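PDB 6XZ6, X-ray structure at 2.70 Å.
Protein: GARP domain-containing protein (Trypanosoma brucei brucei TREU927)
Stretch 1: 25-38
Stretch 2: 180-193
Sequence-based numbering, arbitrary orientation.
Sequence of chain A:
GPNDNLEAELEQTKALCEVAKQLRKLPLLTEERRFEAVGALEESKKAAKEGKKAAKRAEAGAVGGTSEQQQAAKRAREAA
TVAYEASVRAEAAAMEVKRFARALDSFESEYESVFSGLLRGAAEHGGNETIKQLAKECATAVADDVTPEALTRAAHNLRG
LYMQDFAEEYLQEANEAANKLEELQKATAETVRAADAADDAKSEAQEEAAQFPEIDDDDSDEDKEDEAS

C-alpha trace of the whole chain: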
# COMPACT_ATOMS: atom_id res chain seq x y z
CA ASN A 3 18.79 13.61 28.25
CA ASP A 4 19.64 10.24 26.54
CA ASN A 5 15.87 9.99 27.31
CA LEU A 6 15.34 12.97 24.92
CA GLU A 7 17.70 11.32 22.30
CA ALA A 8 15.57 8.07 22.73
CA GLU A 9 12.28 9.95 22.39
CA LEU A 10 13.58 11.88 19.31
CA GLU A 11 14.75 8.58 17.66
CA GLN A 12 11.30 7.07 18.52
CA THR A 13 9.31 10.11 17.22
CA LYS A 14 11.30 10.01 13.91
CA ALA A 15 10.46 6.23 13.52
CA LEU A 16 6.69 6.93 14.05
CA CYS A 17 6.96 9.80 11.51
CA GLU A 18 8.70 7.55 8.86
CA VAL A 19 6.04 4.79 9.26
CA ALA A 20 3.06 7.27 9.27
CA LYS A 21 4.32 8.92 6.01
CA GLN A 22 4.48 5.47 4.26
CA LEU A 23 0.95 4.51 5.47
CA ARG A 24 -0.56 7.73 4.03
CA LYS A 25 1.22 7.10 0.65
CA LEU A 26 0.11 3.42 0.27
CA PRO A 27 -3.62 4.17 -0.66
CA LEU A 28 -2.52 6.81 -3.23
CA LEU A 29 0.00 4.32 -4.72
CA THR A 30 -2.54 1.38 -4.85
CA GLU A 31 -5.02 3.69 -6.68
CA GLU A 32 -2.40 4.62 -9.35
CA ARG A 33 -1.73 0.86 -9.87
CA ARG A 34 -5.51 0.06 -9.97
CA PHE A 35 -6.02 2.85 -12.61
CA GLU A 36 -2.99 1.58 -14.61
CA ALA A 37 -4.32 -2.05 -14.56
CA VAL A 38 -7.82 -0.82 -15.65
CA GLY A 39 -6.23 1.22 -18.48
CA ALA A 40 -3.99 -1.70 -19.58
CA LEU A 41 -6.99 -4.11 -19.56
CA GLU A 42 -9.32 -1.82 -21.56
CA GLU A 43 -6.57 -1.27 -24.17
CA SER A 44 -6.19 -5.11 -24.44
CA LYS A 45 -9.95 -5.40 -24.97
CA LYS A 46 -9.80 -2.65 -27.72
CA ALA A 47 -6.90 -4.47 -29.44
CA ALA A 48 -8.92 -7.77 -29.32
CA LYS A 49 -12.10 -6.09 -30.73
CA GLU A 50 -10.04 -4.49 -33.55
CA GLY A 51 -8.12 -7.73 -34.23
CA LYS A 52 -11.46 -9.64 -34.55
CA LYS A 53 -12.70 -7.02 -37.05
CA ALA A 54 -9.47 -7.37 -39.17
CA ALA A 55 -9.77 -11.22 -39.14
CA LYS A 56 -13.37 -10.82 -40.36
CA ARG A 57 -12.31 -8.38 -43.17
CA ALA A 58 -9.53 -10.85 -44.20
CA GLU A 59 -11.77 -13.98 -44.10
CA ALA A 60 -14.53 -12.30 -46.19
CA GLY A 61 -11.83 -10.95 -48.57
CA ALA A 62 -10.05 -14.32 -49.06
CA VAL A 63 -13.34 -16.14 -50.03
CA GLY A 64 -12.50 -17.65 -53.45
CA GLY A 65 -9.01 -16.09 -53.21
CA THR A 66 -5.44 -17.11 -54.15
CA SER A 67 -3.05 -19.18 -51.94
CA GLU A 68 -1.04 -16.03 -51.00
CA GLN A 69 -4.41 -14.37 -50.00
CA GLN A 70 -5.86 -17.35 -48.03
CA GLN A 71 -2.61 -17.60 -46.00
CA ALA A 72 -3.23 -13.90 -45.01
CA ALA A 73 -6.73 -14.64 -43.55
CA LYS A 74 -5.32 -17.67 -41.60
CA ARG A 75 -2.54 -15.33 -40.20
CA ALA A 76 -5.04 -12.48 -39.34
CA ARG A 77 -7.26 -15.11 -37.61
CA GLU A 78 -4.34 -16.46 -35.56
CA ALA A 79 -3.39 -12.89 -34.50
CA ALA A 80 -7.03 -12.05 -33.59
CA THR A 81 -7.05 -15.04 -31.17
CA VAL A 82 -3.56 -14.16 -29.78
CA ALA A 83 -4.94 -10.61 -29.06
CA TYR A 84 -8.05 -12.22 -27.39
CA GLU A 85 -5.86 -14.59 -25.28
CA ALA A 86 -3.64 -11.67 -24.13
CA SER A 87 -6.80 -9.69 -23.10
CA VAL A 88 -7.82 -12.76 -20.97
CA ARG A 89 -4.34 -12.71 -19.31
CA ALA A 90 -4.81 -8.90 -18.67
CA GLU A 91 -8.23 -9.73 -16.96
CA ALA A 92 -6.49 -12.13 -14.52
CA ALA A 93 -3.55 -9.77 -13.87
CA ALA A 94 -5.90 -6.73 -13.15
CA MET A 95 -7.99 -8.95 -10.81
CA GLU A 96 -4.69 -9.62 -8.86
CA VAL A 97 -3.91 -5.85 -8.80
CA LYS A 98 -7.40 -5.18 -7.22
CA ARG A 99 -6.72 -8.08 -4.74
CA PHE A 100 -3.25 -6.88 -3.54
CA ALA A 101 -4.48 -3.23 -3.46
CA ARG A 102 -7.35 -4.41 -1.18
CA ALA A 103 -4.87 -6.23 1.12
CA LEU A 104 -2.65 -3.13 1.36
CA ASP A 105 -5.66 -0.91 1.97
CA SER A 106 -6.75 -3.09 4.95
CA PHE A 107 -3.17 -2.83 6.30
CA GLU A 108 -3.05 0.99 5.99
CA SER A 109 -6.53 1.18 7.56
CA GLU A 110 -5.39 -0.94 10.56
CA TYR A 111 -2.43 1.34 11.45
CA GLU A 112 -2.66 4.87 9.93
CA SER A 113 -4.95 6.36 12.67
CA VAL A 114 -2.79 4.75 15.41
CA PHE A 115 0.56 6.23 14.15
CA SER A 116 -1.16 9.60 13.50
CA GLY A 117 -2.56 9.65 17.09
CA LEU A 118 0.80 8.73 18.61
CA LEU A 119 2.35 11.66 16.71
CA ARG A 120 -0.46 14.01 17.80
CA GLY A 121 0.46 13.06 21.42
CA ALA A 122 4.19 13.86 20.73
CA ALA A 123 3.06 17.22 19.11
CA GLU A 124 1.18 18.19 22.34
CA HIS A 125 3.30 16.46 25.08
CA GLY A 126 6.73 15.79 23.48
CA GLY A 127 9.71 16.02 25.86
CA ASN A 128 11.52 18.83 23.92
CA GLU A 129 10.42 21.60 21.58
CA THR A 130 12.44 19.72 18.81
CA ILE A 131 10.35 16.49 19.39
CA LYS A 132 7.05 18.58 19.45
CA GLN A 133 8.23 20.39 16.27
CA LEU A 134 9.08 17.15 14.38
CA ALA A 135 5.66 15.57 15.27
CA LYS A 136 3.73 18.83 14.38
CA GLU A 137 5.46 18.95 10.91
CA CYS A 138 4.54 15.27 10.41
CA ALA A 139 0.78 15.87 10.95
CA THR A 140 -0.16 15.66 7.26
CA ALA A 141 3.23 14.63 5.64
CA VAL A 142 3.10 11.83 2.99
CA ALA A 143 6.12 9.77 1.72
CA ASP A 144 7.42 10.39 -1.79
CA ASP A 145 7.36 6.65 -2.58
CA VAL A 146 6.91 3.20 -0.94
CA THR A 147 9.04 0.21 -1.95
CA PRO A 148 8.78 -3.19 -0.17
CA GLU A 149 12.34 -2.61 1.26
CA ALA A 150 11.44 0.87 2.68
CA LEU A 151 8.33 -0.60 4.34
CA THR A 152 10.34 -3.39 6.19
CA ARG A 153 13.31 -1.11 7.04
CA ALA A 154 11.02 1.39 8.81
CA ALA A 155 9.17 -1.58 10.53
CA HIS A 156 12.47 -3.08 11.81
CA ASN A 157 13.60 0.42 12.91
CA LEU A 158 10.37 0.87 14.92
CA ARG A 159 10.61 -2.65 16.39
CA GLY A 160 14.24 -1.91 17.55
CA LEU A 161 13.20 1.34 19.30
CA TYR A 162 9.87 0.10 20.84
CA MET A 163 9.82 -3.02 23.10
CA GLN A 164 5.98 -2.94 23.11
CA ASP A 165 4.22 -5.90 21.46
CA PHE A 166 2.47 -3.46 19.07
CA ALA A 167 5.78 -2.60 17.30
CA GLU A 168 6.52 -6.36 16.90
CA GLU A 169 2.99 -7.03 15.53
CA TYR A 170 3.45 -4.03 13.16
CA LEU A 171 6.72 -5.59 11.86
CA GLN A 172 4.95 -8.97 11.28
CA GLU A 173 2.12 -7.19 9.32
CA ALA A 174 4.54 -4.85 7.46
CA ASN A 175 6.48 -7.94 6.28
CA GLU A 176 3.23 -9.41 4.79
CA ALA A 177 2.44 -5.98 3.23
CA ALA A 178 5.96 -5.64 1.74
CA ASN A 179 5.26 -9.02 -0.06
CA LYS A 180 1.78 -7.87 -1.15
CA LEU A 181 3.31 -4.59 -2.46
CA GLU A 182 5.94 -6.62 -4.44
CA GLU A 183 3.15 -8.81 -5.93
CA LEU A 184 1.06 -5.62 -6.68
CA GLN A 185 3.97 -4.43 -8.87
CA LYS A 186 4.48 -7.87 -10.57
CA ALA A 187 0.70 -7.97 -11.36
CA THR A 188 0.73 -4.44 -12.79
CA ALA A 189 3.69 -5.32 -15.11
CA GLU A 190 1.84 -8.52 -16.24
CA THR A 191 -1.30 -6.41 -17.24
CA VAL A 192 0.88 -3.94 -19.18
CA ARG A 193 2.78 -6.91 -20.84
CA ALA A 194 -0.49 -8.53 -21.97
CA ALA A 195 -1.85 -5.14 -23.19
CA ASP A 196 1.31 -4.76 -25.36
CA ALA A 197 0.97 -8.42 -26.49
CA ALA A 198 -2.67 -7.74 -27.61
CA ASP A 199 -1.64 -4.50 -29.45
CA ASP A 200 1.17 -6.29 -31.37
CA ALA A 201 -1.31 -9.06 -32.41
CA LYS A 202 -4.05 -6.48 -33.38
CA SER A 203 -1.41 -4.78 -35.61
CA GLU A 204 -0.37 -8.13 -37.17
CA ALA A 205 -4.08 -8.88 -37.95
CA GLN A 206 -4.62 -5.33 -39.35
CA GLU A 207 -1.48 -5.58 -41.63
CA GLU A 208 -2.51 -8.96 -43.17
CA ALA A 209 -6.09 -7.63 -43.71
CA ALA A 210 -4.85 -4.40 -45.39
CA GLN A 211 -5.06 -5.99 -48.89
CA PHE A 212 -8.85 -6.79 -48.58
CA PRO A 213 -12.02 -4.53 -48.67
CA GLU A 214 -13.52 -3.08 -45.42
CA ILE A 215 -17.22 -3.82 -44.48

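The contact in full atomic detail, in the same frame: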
# COMPACT_ATOMS: atom_id res chain seq x y z
N LYS A 25 0.86 7.27 2.06
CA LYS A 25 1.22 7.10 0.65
C LYS A 25 0.65 5.85 0.05
O LYS A 25 0.21 5.92 -1.10
CB LYS A 25 2.75 7.17 0.42
CG LYS A 25 3.23 7.14 -1.04
CD LYS A 25 2.63 8.27 -1.88
CE LYS A 25 3.31 8.46 -3.20
NZ LYS A 25 2.42 9.17 -4.16
N LEU A 26 0.65 4.70 0.77
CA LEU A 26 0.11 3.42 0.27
C LEU A 26 -1.27 3.52 -0.44
O LEU A 26 -1.36 2.94 -1.52
CB LEU A 26 0.04 2.30 1.33
CG LEU A 26 1.31 1.52 1.63
CD1 LEU A 26 1.03 0.41 2.64
CD2 LEU A 26 1.91 0.93 0.37
N PRO A 27 -2.34 4.17 0.08
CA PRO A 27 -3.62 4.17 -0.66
C PRO A 27 -3.60 4.97 -1.97
O PRO A 27 -4.40 4.70 -2.89
CB PRO A 27 -4.60 4.81 0.33
CG PRO A 27 -3.94 4.87 1.59
CD PRO A 27 -2.48 4.90 1.35
N LEU A 28 -2.70 5.96 -2.05
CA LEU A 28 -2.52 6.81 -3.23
C LEU A 28 -1.79 6.00 -4.31
O LEU A 28 -2.17 6.02 -5.47
CB LEU A 28 -1.74 8.07 -2.85
CG LEU A 28 -2.06 8.78 -1.51
CD1 LEU A 28 -1.05 9.89 -1.24
CD2 LEU A 28 -3.46 9.33 -1.51
N LEU A 29 -0.79 5.24 -3.91
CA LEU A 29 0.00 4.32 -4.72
C LEU A 29 -0.88 3.18 -5.27
O LEU A 29 -0.86 2.95 -6.47
CB LEU A 29 1.09 3.78 -3.80
CG LEU A 29 2.24 3.02 -4.39
CD1 LEU A 29 3.48 3.24 -3.54
CD2 LEU A 29 1.91 1.54 -4.45
N THR A 30 -1.66 2.48 -4.42
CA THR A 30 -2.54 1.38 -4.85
C THR A 30 -3.55 1.85 -5.88
O THR A 30 -3.87 1.09 -6.77
CB THR A 30 -3.26 0.68 -3.68
OG1 THR A 30 -4.14 1.60 -3.03
CG2 THR A 30 -2.32 0.03 -2.68
N GLU A 31 -4.06 3.09 -5.75
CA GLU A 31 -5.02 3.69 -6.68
C GLU A 31 -4.41 3.94 -8.05
O GLU A 31 -5.08 3.74 -9.06
CB GLU A 31 -5.56 4.99 -6.10
CG GLU A 31 -6.88 5.44 -6.67
CD GLU A 31 -7.35 6.75 -6.08
OE1 GLU A 31 -8.29 6.72 -5.25
OE2 GLU A 31 -6.76 7.80 -6.42
N GLU A 32 -3.12 4.38 -8.10
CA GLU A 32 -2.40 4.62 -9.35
C GLU A 32 -2.24 3.29 -10.10
O GLU A 32 -2.46 3.24 -11.31
CB GLU A 32 -1.06 5.30 -9.08
CG GLU A 32 -1.23 6.70 -8.50
CD GLU A 32 -0.03 7.62 -8.55
OE1 GLU A 32 0.71 7.69 -7.53
OE2 GLU A 32 0.15 8.30 -9.58
N ARG A 33 -1.90 2.21 -9.36
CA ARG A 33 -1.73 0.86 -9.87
C ARG A 33 -3.04 0.27 -10.38
O ARG A 33 -3.05 -0.33 -11.46
CB ARG A 33 -1.09 -0.04 -8.81
CG ARG A 33 0.32 0.41 -8.38
CD ARG A 33 1.33 0.42 -9.51
NE ARG A 33 2.29 1.50 -9.31
CZ ARG A 33 3.34 1.74 -10.09
NH1 ARG A 33 4.17 2.74 -9.82
NH2 ARG A 33 3.59 0.97 -11.15
N ARG A 34 -4.14 0.48 -9.63
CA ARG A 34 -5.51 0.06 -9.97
C ARG A 34 -5.98 0.75 -11.25
O ARG A 34 -6.54 0.08 -12.10
CB ARG A 34 -6.49 0.37 -8.81
CG ARG A 34 -6.85 -0.84 -7.93
CD ARG A 34 -8.04 -0.53 -7.01
NE ARG A 34 -7.58 -0.37 -5.64
CZ ARG A 34 -7.61 0.77 -4.95
NH1 ARG A 34 -7.11 0.82 -3.72
NH2 ARG A 34 -8.14 1.87 -5.48
N PHE A 35 -5.71 2.05 -11.41
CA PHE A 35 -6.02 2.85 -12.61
C PHE A 35 -5.22 2.35 -13.81
O PHE A 35 -5.79 2.09 -14.87
CB PHE A 35 -5.73 4.33 -12.35
CG PHE A 35 -6.76 5.05 -11.51
CD1 PHE A 35 -8.08 4.62 -11.50
CD2 PHE A 35 -6.42 6.23 -10.83
CE1 PHE A 35 -9.04 5.32 -10.77
CE2 PHE A 35 -7.38 6.93 -10.11
CZ PHE A 35 -8.69 6.48 -10.10
N GLU A 36 -3.90 2.12 -13.61
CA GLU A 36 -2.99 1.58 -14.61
C GLU A 36 -3.43 0.20 -15.13
O GLU A 36 -3.42 -0.02 -16.34
CB GLU A 36 -1.54 1.57 -14.06
CG GLU A 36 -0.52 1.16 -15.10
CD GLU A 36 0.90 1.05 -14.61
OE1 GLU A 36 1.73 0.50 -15.36
OE2 GLU A 36 1.18 1.49 -13.47
N ALA A 37 -3.83 -0.72 -14.22
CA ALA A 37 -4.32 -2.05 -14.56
C ALA A 37 -5.62 -1.96 -15.38
O ALA A 37 -5.76 -2.65 -16.39
CB ALA A 37 -4.54 -2.88 -13.30
N VAL A 38 -6.53 -1.07 -14.98
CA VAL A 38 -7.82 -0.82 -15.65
C VAL A 38 -7.56 -0.27 -17.07
O VAL A 38 -8.21 -0.70 -18.01
CB VAL A 38 -8.72 0.13 -14.78
CG1 VAL A 38 -9.82 0.82 -15.61
CG2 VAL A 38 -9.32 -0.64 -13.60
N LYS A 180 2.97 -8.22 -0.41
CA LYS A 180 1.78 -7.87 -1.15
C LYS A 180 2.07 -6.69 -2.09
O LYS A 180 1.57 -6.65 -3.21
CB LYS A 180 0.63 -7.54 -0.19
CG LYS A 180 -0.43 -8.62 -0.13
CD LYS A 180 -0.41 -9.42 1.14
CE LYS A 180 -1.33 -10.61 1.04
NZ LYS A 180 -1.21 -11.50 2.22
N LEU A 181 2.91 -5.74 -1.66
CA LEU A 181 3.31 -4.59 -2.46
C LEU A 181 4.20 -5.02 -3.62
O LEU A 181 4.05 -4.49 -4.70
CB LEU A 181 3.99 -3.52 -1.56
CG LEU A 181 4.42 -2.19 -2.20
CD1 LEU A 181 3.26 -1.48 -2.91
CD2 LEU A 181 4.98 -1.28 -1.15
N GLU A 182 5.06 -6.04 -3.42
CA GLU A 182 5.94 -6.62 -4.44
C GLU A 182 5.11 -7.35 -5.51
O GLU A 182 5.39 -7.21 -6.69
CB GLU A 182 6.91 -7.60 -3.78
CG GLU A 182 8.19 -7.86 -4.56
CD GLU A 182 9.15 -8.86 -3.93
OE1 GLU A 182 9.11 -9.06 -2.69
OE2 GLU A 182 9.96 -9.44 -4.69
N GLU A 183 4.09 -8.10 -5.08
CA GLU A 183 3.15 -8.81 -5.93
C GLU A 183 2.21 -7.84 -6.64
O GLU A 183 1.74 -8.17 -7.71
CB GLU A 183 2.32 -9.81 -5.12
CG GLU A 183 3.08 -11.05 -4.68
CD GLU A 183 2.31 -11.95 -3.73
OE1 GLU A 183 2.20 -13.16 -4.02
OE2 GLU A 183 1.81 -11.44 -2.70
N LEU A 184 1.92 -6.65 -6.05
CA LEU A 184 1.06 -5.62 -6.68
C LEU A 184 1.80 -5.06 -7.90
O LEU A 184 1.18 -4.77 -8.92
CB LEU A 184 0.68 -4.47 -5.70
CG LEU A 184 -0.17 -3.28 -6.28
CD1 LEU A 184 -1.62 -3.64 -6.34
CD2 LEU A 184 -0.04 -2.04 -5.42
N GLN A 185 3.13 -4.94 -7.79
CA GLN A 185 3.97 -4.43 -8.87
C GLN A 185 4.21 -5.48 -9.96
O GLN A 185 4.20 -5.13 -11.14
CB GLN A 185 5.26 -3.82 -8.31
CG GLN A 185 4.96 -2.79 -7.19
CD GLN A 185 6.19 -2.23 -6.53
OE1 GLN A 185 7.22 -2.90 -6.38
NE2 GLN A 185 6.09 -0.98 -6.07
N LYS A 186 4.31 -6.78 -9.59
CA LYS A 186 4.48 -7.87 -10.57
C LYS A 186 3.19 -8.00 -11.40
O LYS A 186 3.27 -8.16 -12.62
CB LYS A 186 4.80 -9.21 -9.89
CG LYS A 186 6.17 -9.31 -9.24
CD LYS A 186 6.55 -10.76 -8.91
CE LYS A 186 6.24 -11.19 -7.49
NZ LYS A 186 7.32 -10.80 -6.55
N ALA A 187 2.02 -7.89 -10.74
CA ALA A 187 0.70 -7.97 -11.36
C ALA A 187 0.42 -6.80 -12.27
O ALA A 187 -0.25 -6.98 -13.29
CB ALA A 187 -0.37 -8.10 -10.31
N THR A 188 0.91 -5.61 -11.93
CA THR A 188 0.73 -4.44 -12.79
C THR A 188 1.55 -4.60 -14.08
O THR A 188 1.03 -4.34 -15.16
CB THR A 188 0.97 -3.12 -12.03
OG1 THR A 188 0.29 -3.17 -10.77
CG2 THR A 188 0.46 -1.91 -12.80
N ALA A 189 2.81 -5.07 -13.97
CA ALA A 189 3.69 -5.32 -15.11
C ALA A 189 3.10 -6.38 -16.06
O ALA A 189 3.18 -6.22 -17.29
CB ALA A 189 5.07 -5.75 -14.63
N GLU A 190 2.50 -7.45 -15.50
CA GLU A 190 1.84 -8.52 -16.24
C GLU A 190 0.62 -7.99 -17.04
O GLU A 190 0.33 -8.54 -18.10
CB GLU A 190 1.36 -9.62 -15.28
CG GLU A 190 2.43 -10.54 -14.71
CD GLU A 190 2.00 -11.38 -13.51
OE1 GLU A 190 0.78 -11.66 -13.36
OE2 GLU A 190 2.88 -11.76 -12.71
N THR A 191 -0.14 -6.98 -16.50
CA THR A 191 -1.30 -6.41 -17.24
C THR A 191 -0.80 -5.58 -18.41
O THR A 191 -1.32 -5.69 -19.52
CB THR A 191 -2.30 -5.58 -16.40
OG1 THR A 191 -2.34 -5.97 -15.02
CG2 THR A 191 -3.69 -5.63 -16.98
N VAL A 192 0.25 -4.79 -18.17
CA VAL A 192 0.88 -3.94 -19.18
C VAL A 192 1.47 -4.82 -20.29
O VAL A 192 1.26 -4.52 -21.46
CB VAL A 192 1.91 -2.98 -18.52
CG1 VAL A 192 2.77 -2.27 -19.55
CG2 VAL A 192 1.23 -1.97 -17.60
N ARG A 193 2.14 -5.95 -19.93
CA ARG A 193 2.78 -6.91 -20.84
C ARG A 193 1.77 -7.56 -21.77
O ARG A 193 2.03 -7.71 -22.96
CB ARG A 193 3.55 -7.98 -20.06
CG ARG A 193 4.89 -8.34 -20.66
CD ARG A 193 5.68 -9.35 -19.83
NE ARG A 193 6.08 -8.83 -18.51
CZ ARG A 193 5.67 -9.34 -17.35
NH1 ARG A 193 4.85 -10.39 -17.33
NH2 ARG A 193 6.07 -8.80 -16.21

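Both stretches are helical, and both helices extend beyond the segments at either end. Their axes run in nearly the same direction, with an angle of 22° between them and a closest approach of 9.3 Å. The nearest CA atoms across the stretches are those of Ala37 and Thr188, 5.9 Å apart. Helix 25-38 has a kink near its start. Pro27 has no backbone N-H to donate, and the N of Leu28 makes only a weak bond, to Lys25 O. From Leu29 onward the regular i to i-4 pattern runs without a break. Helix 180-193 is regular throughout.

No hydrogen bond or salt bridge crosses between the two stretches. The contact is made by van der Waals packing and buries 493 Å² in total.

At the N-terminal end the packing is leucine on leucine. Leu26 points sideways, but its end comes nearer, and its CD2 lies 4.1 Å from CD2 of Leu181. Leu29 points toward the other helix. Its CD2 is 3.6 Å from CD1 of Leu181 and 4.2 Å from CD2 of Leu184. These methyl groups are buried and are well suited to packing against one another away from water. CD2 of Leu184 also meets CG2 of Thr30 at 4.1 Å and CG of Arg33 at 3.9 Å, so the aliphatic part of the arginine extends the apolar surface.

Further along, polar residues take part, but they pack against the other helix without hydrogen bonding to it. Thr188 has the largest area covered by the partner helix, 69 Å². Its OG1 donates to Leu184 O in its own helix at 2.6 Å, which satisfies the hydroxyl proton without a partner across the interface. CD of Arg33 approaches OG1 of Thr188 at 3.9 Å, and CD of Glu36 lies 3.5 Å from CG2 of Thr188. OE1 of Glu36 is 3.4 Å from CG2 of Val192, a contact with a methyl group and not a hydrogen bond.

Arg33 and Glu36 also pair within their own helix. NH2 of Arg33 is 3.4 Å from OE2 of Glu36. The oxygen lies well out of the guanidinium plane, so the attraction is between charges and no N-H points at it.

Near the C-terminal end, the small side chain of Ala37 accompanies the close backbone approach. O of Ala37 is 3.7 Å from CG2 of Thr191. OG1 of Thr191 donates to Ala187 O at 2.9 Å, again within its own helix.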